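Local coordinates for putative hydrolase (Bacteroides ovatus, PDB 4HBS), which is of unknown function but is probably a hydrolase, its five-bladed beta-propeller and kinship with the beta-fructosidase clan suggesting that it acts on carbohydrates, at residues Gly161-Thr164 against Gln169-Met172; His220-Gly225 against Gln281-Ser286; Trp229-Glu232 against Ile236-Tyr239; Ala249-Arg254 against Ser258-Tyr263. All blocks are in the same frame, centred on the assembly; numbering follows the deposited sequence.

Contact 1: Gly161-Thr164 against Gln169-Met172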
loop_
_atom_site.group_PDB
_atom_site.type_symbol
_atom_site.label_atom_id
_atom_site.label_comp_id
_atom_site.label_asym_id
_atom_site.label_seq_id
_atom_site.Cartn_x
_atom_site.Cartn_y
_atom_site.Cartn_z
ATOM N N GLY A 161 2.778 -5.272 4.916
ATOM C CA GLY A 161 1.750 -4.838 5.839
ATOM C C GLY A 161 2.148 -3.419 6.148
ATOM O O GLY A 161 3.120 -2.922 5.560
ATOM N N ASP A 162 1.443 -2.745 7.033
ATOM C CA ASP A 162 1.836 -1.368 7.355
ATOM C C ASP A 162 2.982 -1.398 8.404
ATOM O O ASP A 162 3.260 -2.451 8.984
ATOM C CB ASP A 162 0.619 -0.564 7.850
ATOM C CG ASP A 162 0.664 0.925 7.592
ATOM O OD1 ASP A 162 1.762 1.450 7.328
ATOM O OD2 ASP A 162 -0.373 1.573 7.737
ATOM N N ALA A 163 3.664 -0.265 8.609
ATOM C CA ALA A 163 4.777 -0.192 9.553
ATOM C C ALA A 163 4.714 1.078 10.372
ATOM O O ALA A 163 4.136 2.083 9.923
ATOM C CB ALA A 163 6.094 -0.255 8.802
ATOM N N THR A 164 5.302 1.024 11.587
ATOM C CA THR A 164 5.347 2.144 12.532
ATOM C C THR A 164 6.749 2.299 13.072
ATOM O O THR A 164 7.559 1.375 12.960
ATOM C CB THR A 164 4.347 1.942 13.706
ATOM O OG1 THR A 164 4.332 3.114 14.526
ATOM C CG2 THR A 164 4.661 0.700 14.570
ATOM N N GLN A 169 13.314 2.820 15.624
ATOM C CA GLN A 169 13.377 1.578 14.860
ATOM C C GLN A 169 12.062 1.403 14.195
ATOM O O GLN A 169 11.041 1.711 14.821
ATOM C CB GLN A 169 13.661 0.364 15.765
ATOM C CG GLN A 169 15.074 0.283 16.289
ATOM C CD GLN A 169 15.324 -1.001 17.025
ATOM O OE1 GLN A 169 14.414 -1.615 17.607
ATOM N NE2 GLN A 169 16.578 -1.413 17.062
HETATM N N MSE A 170 12.042 0.917 12.950
HETATM C CA MSE A 170 10.781 0.711 12.259
HETATM C C MSE A 170 10.356 -0.746 12.391
HETATM O O MSE A 170 11.077 -1.650 11.954
HETATM C CB MSE A 170 10.876 1.114 10.794
HETATM C CG MSE A 170 9.525 1.137 10.092
HETATM SE SE MSE A 170 9.736 1.235 8.205
HETATM C CE MSE A 170 10.320 -0.554 7.925
ATOM N N GLN A 171 9.171 -0.958 12.989
ATOM C CA GLN A 171 8.553 -2.270 13.159
ATOM C C GLN A 171 7.558 -2.429 12.047
ATOM O O GLN A 171 6.688 -1.565 11.896
ATOM C CB GLN A 171 7.841 -2.378 14.512
ATOM C CG GLN A 171 8.624 -1.861 15.692
ATOM C CD GLN A 171 7.795 -2.037 16.923
ATOM O OE1 GLN A 171 6.796 -1.334 17.115
ATOM N NE2 GLN A 171 8.124 -3.021 17.750
HETATM N N MSE A 172 7.682 -3.497 11.250
HETATM C CA MSE A 172 6.818 -3.743 10.103
HETATM C C MSE A 172 6.210 -5.133 10.127
HETATM O O MSE A 172 6.882 -6.087 10.527
HETATM C CB MSE A 172 7.651 -3.593 8.835
HETATM C CG MSE A 172 6.930 -4.071 7.575
HETATM SE SE MSE A 172 7.744 -3.453 6.007
HETATM C CE MSE A 172 6.193 -3.350 4.971
#
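Gly161 and Met172 meet through the selenomethionine's terminal methyl, CE, which lies against the Gly161 carbonyl. That side chain leaves the backbone with CG anti to N (chi1 170°) and runs on nearly extended, which takes the methyl to Gly161. Asp162 turns from the neighbouring strand, its OD1 accepting the N-H of Ala163 within the same segment. Ala163 then pairs with Met172 at an antiparallel non-hydrogen-bonded position. Its CB lies 3.7 Å from Met172 CB and 3.9 Å from Met170 CG, so two selenomethionines share one small methyl; Phe72 of strand 71-75 touches both of them. At Thr164, paired with Gln171, two backbone bonds close the ring: Thr164 N to Gln171 O at 3.0 Å and Gln171 N to Thr164 O at 2.8 Å. The two side chains run alongside each other, Thr164 CG2 3.9 Å from Gln171 OE1, while the amide of Gln171 finds its polar partners in Leu256 N and Asp255 OD1. This beta hairpin, part of a four-stranded sheet, thus divides its chemistry: apolar methyls and selenium chains on the Ala163 face, and on the Thr164 face an amide whose donor and acceptor are both used to fasten the Asp255-Leu256 turn.

Contact 2: His220-Gly225 against Gln281-Ser286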
loop_
_atom_site.group_PDB
_atom_site.type_symbol
_atom_site.label_atom_id
_atom_site.label_comp_id
_atom_site.label_asym_id
_atom_site.label_seq_id
_atom_site.Cartn_x
_atom_site.Cartn_y
_atom_site.Cartn_z
ATOM N N HIS A 220 -2.581 -16.136 11.795
ATOM C CA HIS A 220 -3.902 -15.595 11.574
ATOM C C HIS A 220 -4.262 -15.583 10.110
ATOM O O HIS A 220 -3.458 -15.195 9.259
ATOM C CB HIS A 220 -4.007 -14.144 12.121
ATOM C CG HIS A 220 -3.817 -13.992 13.603
ATOM N ND1 HIS A 220 -3.691 -15.089 14.448
ATOM C CD2 HIS A 220 -3.727 -12.866 14.348
ATOM C CE1 HIS A 220 -3.513 -14.594 15.662
ATOM N NE2 HIS A 220 -3.519 -13.262 15.647
ATOM N N THR A 221 -5.522 -15.895 9.851
ATOM C CA THR A 221 -6.139 -15.924 8.527
ATOM C C THR A 221 -6.454 -14.471 8.096
ATOM O O THR A 221 -6.265 -14.125 6.932
ATOM C CB THR A 221 -7.375 -16.862 8.608
ATOM O OG1 THR A 221 -6.916 -18.168 8.298
ATOM C CG2 THR A 221 -8.535 -16.450 7.695
ATOM N N LEU A 222 -6.933 -13.639 9.047
ATOM C CA LEU A 222 -7.267 -12.238 8.812
ATOM C C LEU A 222 -5.979 -11.402 8.872
ATOM O O LEU A 222 -5.088 -11.689 9.676
ATOM C CB LEU A 222 -8.286 -11.749 9.865
ATOM C CG LEU A 222 -9.601 -12.551 9.979
ATOM C CD1 LEU A 222 -10.244 -12.354 11.336
ATOM C CD2 LEU A 222 -10.576 -12.168 8.880
ATOM N N GLY A 223 -5.885 -10.393 8.018
ATOM C CA GLY A 223 -4.704 -9.547 7.932
ATOM C C GLY A 223 -4.743 -8.303 8.784
ATOM O O GLY A 223 -4.553 -7.213 8.247
ATOM N N TYR A 224 -4.997 -8.427 10.118
ATOM C CA TYR A 224 -5.012 -7.256 11.012
ATOM C C TYR A 224 -3.664 -6.579 10.946
ATOM O O TYR A 224 -2.648 -7.244 11.162
ATOM C CB TYR A 224 -5.333 -7.634 12.459
ATOM C CG TYR A 224 -6.773 -8.019 12.694
ATOM C CD1 TYR A 224 -7.771 -7.055 12.753
ATOM C CD2 TYR A 224 -7.129 -9.343 12.953
ATOM C CE1 TYR A 224 -9.094 -7.396 13.036
ATOM C CE2 TYR A 224 -8.449 -9.698 13.228
ATOM C CZ TYR A 224 -9.433 -8.721 13.256
ATOM O OH TYR A 224 -10.739 -9.038 13.550
ATOM N N GLY A 225 -3.656 -5.307 10.565
ATOM C CA GLY A 225 -2.436 -4.524 10.432
ATOM C C GLY A 225 -1.984 -4.254 9.008
ATOM O O GLY A 225 -0.959 -3.583 8.821
ATOM N N GLN A 281 -15.844 -15.744 10.657
ATOM C CA GLN A 281 -17.295 -15.546 10.764
ATOM C C GLN A 281 -17.603 -14.412 11.747
ATOM O O GLN A 281 -18.396 -13.527 11.423
ATOM C CB GLN A 281 -17.952 -16.860 11.228
ATOM C CG GLN A 281 -19.477 -16.863 11.261
ATOM C CD GLN A 281 -19.989 -18.149 11.888
ATOM O OE1 GLN A 281 -19.770 -19.253 11.358
ATOM N NE2 GLN A 281 -20.647 -18.049 13.049
ATOM N N ASP A 282 -16.946 -14.429 12.937
ATOM C CA ASP A 282 -17.137 -13.396 13.959
ATOM C C ASP A 282 -16.533 -12.058 13.557
ATOM O O ASP A 282 -17.130 -11.029 13.856
ATOM C CB ASP A 282 -16.566 -13.834 15.306
ATOM C CG ASP A 282 -17.403 -14.890 15.997
ATOM O OD1 ASP A 282 -18.661 -14.801 15.928
ATOM O OD2 ASP A 282 -16.811 -15.783 16.641
ATOM N N ALA A 283 -15.369 -12.046 12.891
ATOM C CA ALA A 283 -14.767 -10.783 12.448
ATOM C C ALA A 283 -15.687 -10.073 11.416
ATOM O O ALA A 283 -15.811 -8.853 11.465
ATOM C CB ALA A 283 -13.389 -11.030 11.855
ATOM N N GLU A 284 -16.382 -10.841 10.542
ATOM C CA GLU A 284 -17.303 -10.282 9.540
ATOM C C GLU A 284 -18.595 -9.720 10.187
ATOM O O GLU A 284 -19.120 -8.707 9.709
ATOM C CB GLU A 284 -17.641 -11.334 8.480
ATOM C CG GLU A 284 -16.462 -11.621 7.574
ATOM C CD GLU A 284 -16.737 -12.573 6.429
ATOM O OE1 GLU A 284 -17.853 -12.521 5.862
ATOM O OE2 GLU A 284 -15.806 -13.321 6.049
ATOM N N ASN A 285 -19.077 -10.339 11.293
ATOM C CA ASN A 285 -20.253 -9.825 12.032
ATOM C C ASN A 285 -19.912 -8.506 12.758
ATOM O O ASN A 285 -20.818 -7.747 13.099
ATOM C CB ASN A 285 -20.766 -10.850 13.076
ATOM C CG ASN A 285 -21.245 -12.156 12.492
ATOM O OD1 ASN A 285 -21.816 -12.203 11.394
ATOM N ND2 ASN A 285 -21.049 -13.253 13.224
ATOM N N SER A 286 -18.598 -8.259 13.004
ATOM C CA SER A 286 -18.044 -7.086 13.687
ATOM C C SER A 286 -17.547 -5.999 12.706
ATOM O O SER A 286 -16.558 -5.319 13.001
ATOM C CB SER A 286 -16.876 -7.532 14.563
ATOM O OG SER A 286 -17.184 -8.752 15.208
#
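Leu222 and Ala283 are the points at which the two backbones come nearest, and even there their CA atoms stand 8.5 Å apart. Residues 220-225 form an irregular loop, whereas Gln281 onward belongs to the short helix 280-285, and no hydrogen bond crosses between them. Ser286 OG donates to Asp282 O at 2.6 Å and accepts from Ala265 N. Side chains do all the bridging, and a single methyl receives them. Leu222 and Ala283 both direct their CB atoms toward the opposite segment, and Leu222 CD1 reaches Ala283 CB at 3.5 Å. Tyr224 starts out obliquely, but with CG anti to the carbonyl carbon (chi1 -72°) its ring is carried across, bringing OH to 3.7 Å from the same Ala283 CB. The buried area, 95 Å² in all, is small. Tyr277, in the loop before the helix, strengthens the link, for its hydroxyl accepts from Leu222 N and its ring stacks on His220. Around the contact, Leu222 packs on Thr240 and Ser242 of strand 236-242, Tyr224 reaches Ala247 and Ala249 of strand 245-251, and the tyrosine ring meets that of Tyr262 on strand 260-265, so that loop and helix 280-285 pack together against this five-stranded antiparallel sheet.

Contact 3: Trp229-Glu232 against Ile236-Tyr239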
loop_
_atom_site.group_PDB
_atom_site.type_symbol
_atom_site.label_atom_id
_atom_site.label_comp_id
_atom_site.label_asym_id
_atom_site.label_seq_id
_atom_site.Cartn_x
_atom_site.Cartn_y
_atom_site.Cartn_z
ATOM N N TRP A 229 -3.234 2.765 12.149
ATOM C CA TRP A 229 -3.449 4.128 12.610
ATOM C C TRP A 229 -2.891 4.279 14.033
ATOM O O TRP A 229 -3.451 3.712 14.967
ATOM C CB TRP A 229 -4.928 4.541 12.551
ATOM C CG TRP A 229 -5.159 5.844 13.241
ATOM C CD1 TRP A 229 -5.736 6.027 14.463
ATOM C CD2 TRP A 229 -4.549 7.095 12.900
ATOM N NE1 TRP A 229 -5.586 7.331 14.866
ATOM C CE2 TRP A 229 -4.892 8.017 13.909
ATOM C CE3 TRP A 229 -3.785 7.540 11.811
ATOM C CZ2 TRP A 229 -4.529 9.360 13.845
ATOM C CZ3 TRP A 229 -3.426 8.875 11.750
ATOM C CH2 TRP A 229 -3.763 9.758 12.779
ATOM N N GLU A 230 -1.793 5.033 14.195
ATOM C CA GLU A 230 -1.203 5.290 15.508
ATOM C C GLU A 230 -1.986 6.462 16.114
ATOM O O GLU A 230 -1.857 7.587 15.635
ATOM C CB GLU A 230 0.308 5.574 15.372
ATOM C CG GLU A 230 1.057 5.641 16.698
ATOM C CD GLU A 230 2.520 5.238 16.641
ATOM O OE1 GLU A 230 3.170 5.489 15.598
ATOM O OE2 GLU A 230 3.016 4.658 17.635
ATOM N N ASP A 231 -2.864 6.176 17.102
ATOM C CA ASP A 231 -3.751 7.179 17.716
ATOM C C ASP A 231 -3.138 7.866 18.940
ATOM O O ASP A 231 -2.267 7.308 19.597
ATOM C CB ASP A 231 -5.069 6.501 18.137
ATOM C CG ASP A 231 -6.189 7.467 18.460
ATOM O OD1 ASP A 231 -6.809 7.981 17.524
ATOM O OD2 ASP A 231 -6.381 7.774 19.652
ATOM N N GLU A 232 -3.653 9.070 19.267
ATOM C CA GLU A 232 -3.267 9.856 20.446
ATOM C C GLU A 232 -3.410 9.063 21.756
ATOM O O GLU A 232 -2.701 9.366 22.723
ATOM C CB GLU A 232 -4.158 11.116 20.586
ATOM C CG GLU A 232 -3.936 12.227 19.575
ATOM C CD GLU A 232 -4.897 13.389 19.771
ATOM O OE1 GLU A 232 -4.953 13.933 20.901
ATOM O OE2 GLU A 232 -5.616 13.740 18.805
ATOM N N ILE A 236 -2.043 1.400 18.627
ATOM C CA ILE A 236 -1.899 1.356 17.185
ATOM C C ILE A 236 -3.087 0.582 16.711
ATOM O O ILE A 236 -3.220 -0.575 17.081
ATOM C CB ILE A 236 -0.574 0.709 16.720
ATOM C CG1 ILE A 236 0.632 1.439 17.271
ATOM C CG2 ILE A 236 -0.513 0.670 15.203
ATOM C CD1 ILE A 236 1.865 0.556 17.343
ATOM N N TYR A 237 -3.972 1.195 15.936
ATOM C CA TYR A 237 -5.143 0.496 15.420
ATOM C C TYR A 237 -4.721 -0.267 14.182
ATOM O O TYR A 237 -3.944 0.250 13.389
ATOM C CB TYR A 237 -6.302 1.462 15.170
ATOM C CG TYR A 237 -6.908 1.890 16.487
ATOM C CD1 TYR A 237 -6.325 2.898 17.247
ATOM C CD2 TYR A 237 -7.940 1.159 17.069
ATOM C CE1 TYR A 237 -6.791 3.210 18.522
ATOM C CE2 TYR A 237 -8.421 1.468 18.338
ATOM C CZ TYR A 237 -7.833 2.486 19.069
ATOM O OH TYR A 237 -8.337 2.817 20.303
ATOM N N LEU A 238 -5.140 -1.543 14.094
ATOM C CA LEU A 238 -4.793 -2.497 13.039
ATOM C C LEU A 238 -6.075 -2.922 12.332
ATOM O O LEU A 238 -6.959 -3.461 12.995
ATOM C CB LEU A 238 -4.107 -3.719 13.682
ATOM C CG LEU A 238 -3.088 -3.437 14.777
ATOM C CD1 LEU A 238 -2.998 -4.601 15.715
ATOM C CD2 LEU A 238 -1.757 -3.108 14.187
ATOM N N TYR A 239 -6.212 -2.652 11.027
ATOM C CA TYR A 239 -7.436 -2.981 10.291
ATOM C C TYR A 239 -7.239 -4.131 9.329
ATOM O O TYR A 239 -6.112 -4.462 8.950
ATOM C CB TYR A 239 -7.941 -1.768 9.476
ATOM C CG TYR A 239 -8.107 -0.527 10.299
ATOM C CD1 TYR A 239 -7.020 0.291 10.586
ATOM C CD2 TYR A 239 -9.330 -0.209 10.870
ATOM C CE1 TYR A 239 -7.147 1.395 11.423
ATOM C CE2 TYR A 239 -9.473 0.899 11.701
ATOM C CZ TYR A 239 -8.375 1.704 11.975
ATOM O OH TYR A 239 -8.475 2.794 12.806
#
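Trp229 and Tyr237 are joined by two backbone hydrogen bonds, the hydrogen-bonded pair of an antiparallel beta hairpin at the edge of a five-stranded propeller sheet. Tyr237 N donates to Trp229 O at 2.7 Å in a nearly straight bond (168°), approaching from above the carbonyl plane. The return bond, Trp229 N to Tyr237 O, measures 2.9 Å and is more bent. A third polar link stays within residues 229-232: with Trp229 CG anti to the backbone N (chi1 170°), the indole is placed for NE1 to donate to Asp231 OD1 at 3.0 Å, in the plane of the indole and on the carboxylate's anti lone pair. Since Asp231 OD1 also bonds Tyr307 OH, and OD2 takes Asp233 N, the carboxylate is fixed at both oxygens and in turn holds the indole's rotation.

The Tyr237 ring offers its edge to this arrangement, with Asp231 CB 3.7 Å from CE1, and Trp229 O also lies at that edge. Beyond the ring, the hydroxyl bonds Arg250 NH1 and Asp233 OD2; a phenylalanine here would probably keep the edge contact with Asp231 but leave both charged groups without their shared phenolic partner. On the opposite face of the sheet, Glu230 and Ile236 cross obliquely, OE2 lying 4.0 Å from Ile236 CG1. Farther along the strand, Tyr239, whose hydroxyl bonds Pro328 O, turns its ring edge to the tryptophan: Trp229 CB lies 4.0 Å from Tyr239 CE1 and equally far from Tyr239 OH.

Contact 4: Ala249-Arg254 against Ser258-Tyr263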
loop_
_atom_site.group_PDB
_atom_site.type_symbol
_atom_site.label_atom_id
_atom_site.label_comp_id
_atom_site.label_asym_id
_atom_site.label_seq_id
_atom_site.Cartn_x
_atom_site.Cartn_y
_atom_site.Cartn_z
ATOM N N ALA A 249 -8.493 -4.272 15.160
ATOM C CA ALA A 249 -7.773 -4.748 16.341
ATOM C C ALA A 249 -6.857 -3.627 16.792
ATOM O O ALA A 249 -6.743 -2.637 16.067
ATOM C CB ALA A 249 -6.970 -5.994 16.014
ATOM N N ARG A 250 -6.212 -3.736 17.960
ATOM C CA ARG A 250 -5.295 -2.680 18.394
ATOM C C ARG A 250 -4.236 -3.215 19.352
ATOM O O ARG A 250 -4.469 -4.189 20.062
ATOM C CB ARG A 250 -6.053 -1.480 19.027
ATOM C CG ARG A 250 -6.425 -1.640 20.507
ATOM C CD ARG A 250 -7.355 -0.541 20.980
ATOM N NE ARG A 250 -7.878 -0.793 22.330
ATOM C CZ ARG A 250 -8.821 -0.066 22.935
ATOM N NH1 ARG A 250 -9.357 0.987 22.324
ATOM N NH2 ARG A 250 -9.238 -0.390 24.154
ATOM N N THR A 251 -3.095 -2.524 19.397
ATOM C CA THR A 251 -1.966 -2.867 20.262
ATOM C C THR A 251 -2.151 -2.207 21.619
ATOM O O THR A 251 -2.746 -1.133 21.698
ATOM C CB THR A 251 -0.665 -2.414 19.596
ATOM O OG1 THR A 251 -0.638 -0.985 19.536
ATOM C CG2 THR A 251 -0.501 -2.997 18.203
ATOM N N ALA A 252 -1.646 -2.829 22.683
ATOM C CA ALA A 252 -1.778 -2.276 24.033
ATOM C C ALA A 252 -1.006 -0.954 24.192
ATOM O O ALA A 252 -1.515 -0.016 24.809
ATOM C CB ALA A 252 -1.291 -3.281 25.054
ATOM N N THR A 253 0.213 -0.886 23.637
ATOM C CA THR A 253 1.079 0.299 23.698
ATOM C C THR A 253 1.524 0.658 22.262
ATOM O O THR A 253 1.026 0.061 21.298
ATOM C CB THR A 253 2.271 0.011 24.629
ATOM O OG1 THR A 253 3.236 -0.784 23.943
ATOM C CG2 THR A 253 1.860 -0.691 25.919
ATOM N N ARG A 254 2.472 1.613 22.115
ATOM C CA ARG A 254 2.985 1.996 20.786
ATOM C C ARG A 254 3.976 0.942 20.227
ATOM O O ARG A 254 4.420 1.094 19.089
ATOM C CB ARG A 254 3.620 3.390 20.813
ATOM C CG ARG A 254 2.583 4.470 21.055
ATOM C CD ARG A 254 3.150 5.865 20.915
ATOM N NE ARG A 254 2.301 6.871 21.569
ATOM C CZ ARG A 254 1.161 7.364 21.077
ATOM N NH1 ARG A 254 0.693 6.945 19.902
ATOM N NH2 ARG A 254 0.476 8.274 21.762
ATOM N N SER A 258 3.267 -5.447 21.224
ATOM C CA SER A 258 2.407 -5.492 22.425
ATOM C C SER A 258 1.308 -6.502 22.279
ATOM O O SER A 258 1.068 -6.976 21.171
ATOM C CB SER A 258 1.721 -4.148 22.647
ATOM O OG SER A 258 2.589 -3.042 22.554
ATOM N N GLN A 259 0.557 -6.754 23.360
ATOM C CA GLN A 259 -0.586 -7.660 23.300
ATOM C C GLN A 259 -1.673 -7.044 22.426
ATOM O O GLN A 259 -1.973 -5.851 22.547
ATOM C CB GLN A 259 -1.136 -7.967 24.704
ATOM C CG GLN A 259 -2.406 -8.819 24.696
ATOM C CD GLN A 259 -2.477 -9.747 25.881
ATOM O OE1 GLN A 259 -2.721 -9.316 27.011
ATOM N NE2 GLN A 259 -2.249 -11.043 25.660
ATOM N N TRP A 260 -2.229 -7.849 21.520
ATOM C CA TRP A 260 -3.291 -7.400 20.631
ATOM C C TRP A 260 -4.633 -7.724 21.241
ATOM O O TRP A 260 -4.771 -8.744 21.926
ATOM C CB TRP A 260 -3.182 -8.076 19.254
ATOM C CG TRP A 260 -2.102 -7.542 18.372
ATOM C CD1 TRP A 260 -1.002 -6.828 18.748
ATOM C CD2 TRP A 260 -1.981 -7.754 16.965
ATOM N NE1 TRP A 260 -0.230 -6.537 17.648
ATOM C CE2 TRP A 260 -0.809 -7.091 16.538
ATOM C CE3 TRP A 260 -2.755 -8.435 16.014
ATOM C CZ2 TRP A 260 -0.412 -7.065 15.200
ATOM C CZ3 TRP A 260 -2.358 -8.412 14.692
ATOM C CH2 TRP A 260 -1.177 -7.769 14.302
ATOM N N GLU A 261 -5.619 -6.849 21.008
ATOM C CA GLU A 261 -7.000 -7.075 21.413
ATOM C C GLU A 261 -7.868 -6.699 20.230
ATOM O O GLU A 261 -7.548 -5.767 19.494
ATOM C CB GLU A 261 -7.389 -6.367 22.706
ATOM C CG GLU A 261 -7.034 -4.903 22.786
ATOM C CD GLU A 261 -7.566 -4.223 24.035
ATOM O OE1 GLU A 261 -7.981 -4.935 24.981
ATOM O OE2 GLU A 261 -7.575 -2.972 24.062
ATOM N N TYR A 262 -8.915 -7.483 20.001
ATOM C CA TYR A 262 -9.766 -7.414 18.826
ATOM C C TYR A 262 -11.146 -6.891 19.159
ATOM O O TYR A 262 -11.761 -7.361 20.111
ATOM C CB TYR A 262 -9.866 -8.836 18.215
ATOM C CG TYR A 262 -8.506 -9.472 18.001
ATOM C CD1 TYR A 262 -7.866 -10.161 19.027
ATOM C CD2 TYR A 262 -7.822 -9.313 16.802
ATOM C CE1 TYR A 262 -6.579 -10.669 18.867
ATOM C CE2 TYR A 262 -6.541 -9.837 16.621
ATOM C CZ TYR A 262 -5.930 -10.531 17.654
ATOM O OH TYR A 262 -4.667 -11.056 17.515
ATOM N N TYR A 263 -11.641 -5.928 18.365
ATOM C CA TYR A 263 -12.987 -5.374 18.524
ATOM C C TYR A 263 -13.907 -6.343 17.800
ATOM O O TYR A 263 -13.853 -6.452 16.566
ATOM C CB TYR A 263 -13.041 -3.951 17.950
ATOM C CG TYR A 263 -14.180 -3.071 18.416
ATOM C CD1 TYR A 263 -14.395 -2.833 19.774
ATOM C CD2 TYR A 263 -14.906 -2.304 17.507
ATOM C CE1 TYR A 263 -15.361 -1.926 20.207
ATOM C CE2 TYR A 263 -15.900 -1.426 17.928
ATOM C CZ TYR A 263 -16.110 -1.218 19.280
ATOM O OH TYR A 263 -17.091 -0.354 19.707
#
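Arg250 and Glu261 face each other across the hairpin of strands 245-251 and 260-265, at a hydrogen-bonded antiparallel pair. Their backbones exchange two bonds, Arg250 N to Glu261 O at 2.9 Å and Glu261 N to Arg250 O at 3.0 Å. Above this ring the side chains run side by side, and one carboxylate oxygen is gripped twice: Glu261 OE2 accepts from Arg250 NE at 2.8 Å on its anti side and from Arg250 NH2 at 3.1 Å on its syn side. Both donors keep OE2 close to the guanidinium plane, although the carboxylate itself is turned 37° from it. Each CG sits between the backbone N and the carbonyl carbon (chi1 83° for Arg250), which sets the two chains upright together. Arg250 NH1 bonds the Tyr237 hydroxyl, and the indole of Trp273 adds a cation-pi contact. A methionine in place of Arg250 would probably leave the Glu261 carboxylate without its counter-charge.

Toward the turn, hydroxyls take over. Thr253 OG1 donates to Ser258 OG at 2.7 Å and accepts from Asp255 N, while Ser258 OG donates in turn to Asp255 O. Ala252 N bonds Gln259 O weakly, as Thr253 N does Ser258 OG. Thr251 OG1 donates to Thr253 O at 2.6 Å and receives Ile236 N. On the face opposite Arg250 and Glu261, which Thr251 shares, Ala249 CB packs 3.5 Å from Tyr262 CD2, and Trp260 NE1 is spent on Leu256 O. The hairpin thus combines an ion pair on its partly exposed face with hydroxyl hydrogen bonds across its turn.

Contacts 3 and 4 are successive hairpins of one five-stranded sheet, their centres 9 Å apart, with Leu238 N about 2.8 Å from Ala249 O in a probable hydrogen bond between adjacent strands. Both are nested in the chain loop closed by contact 2, whose Gly225 N probably bonds Tyr239 O at 3.1 Å and whose His220 NE2 lies 3.1 Å from Tyr262 OH. Contact 1 belongs to the preceding four-stranded sheet, about 12 Å from contact 3 between centres. Gly225 joins the two sheets, since its O lies 3.1 Å from Asp162 N, again a probable hydrogen bond. The arrangement is consistent with two successive blades of the propeller.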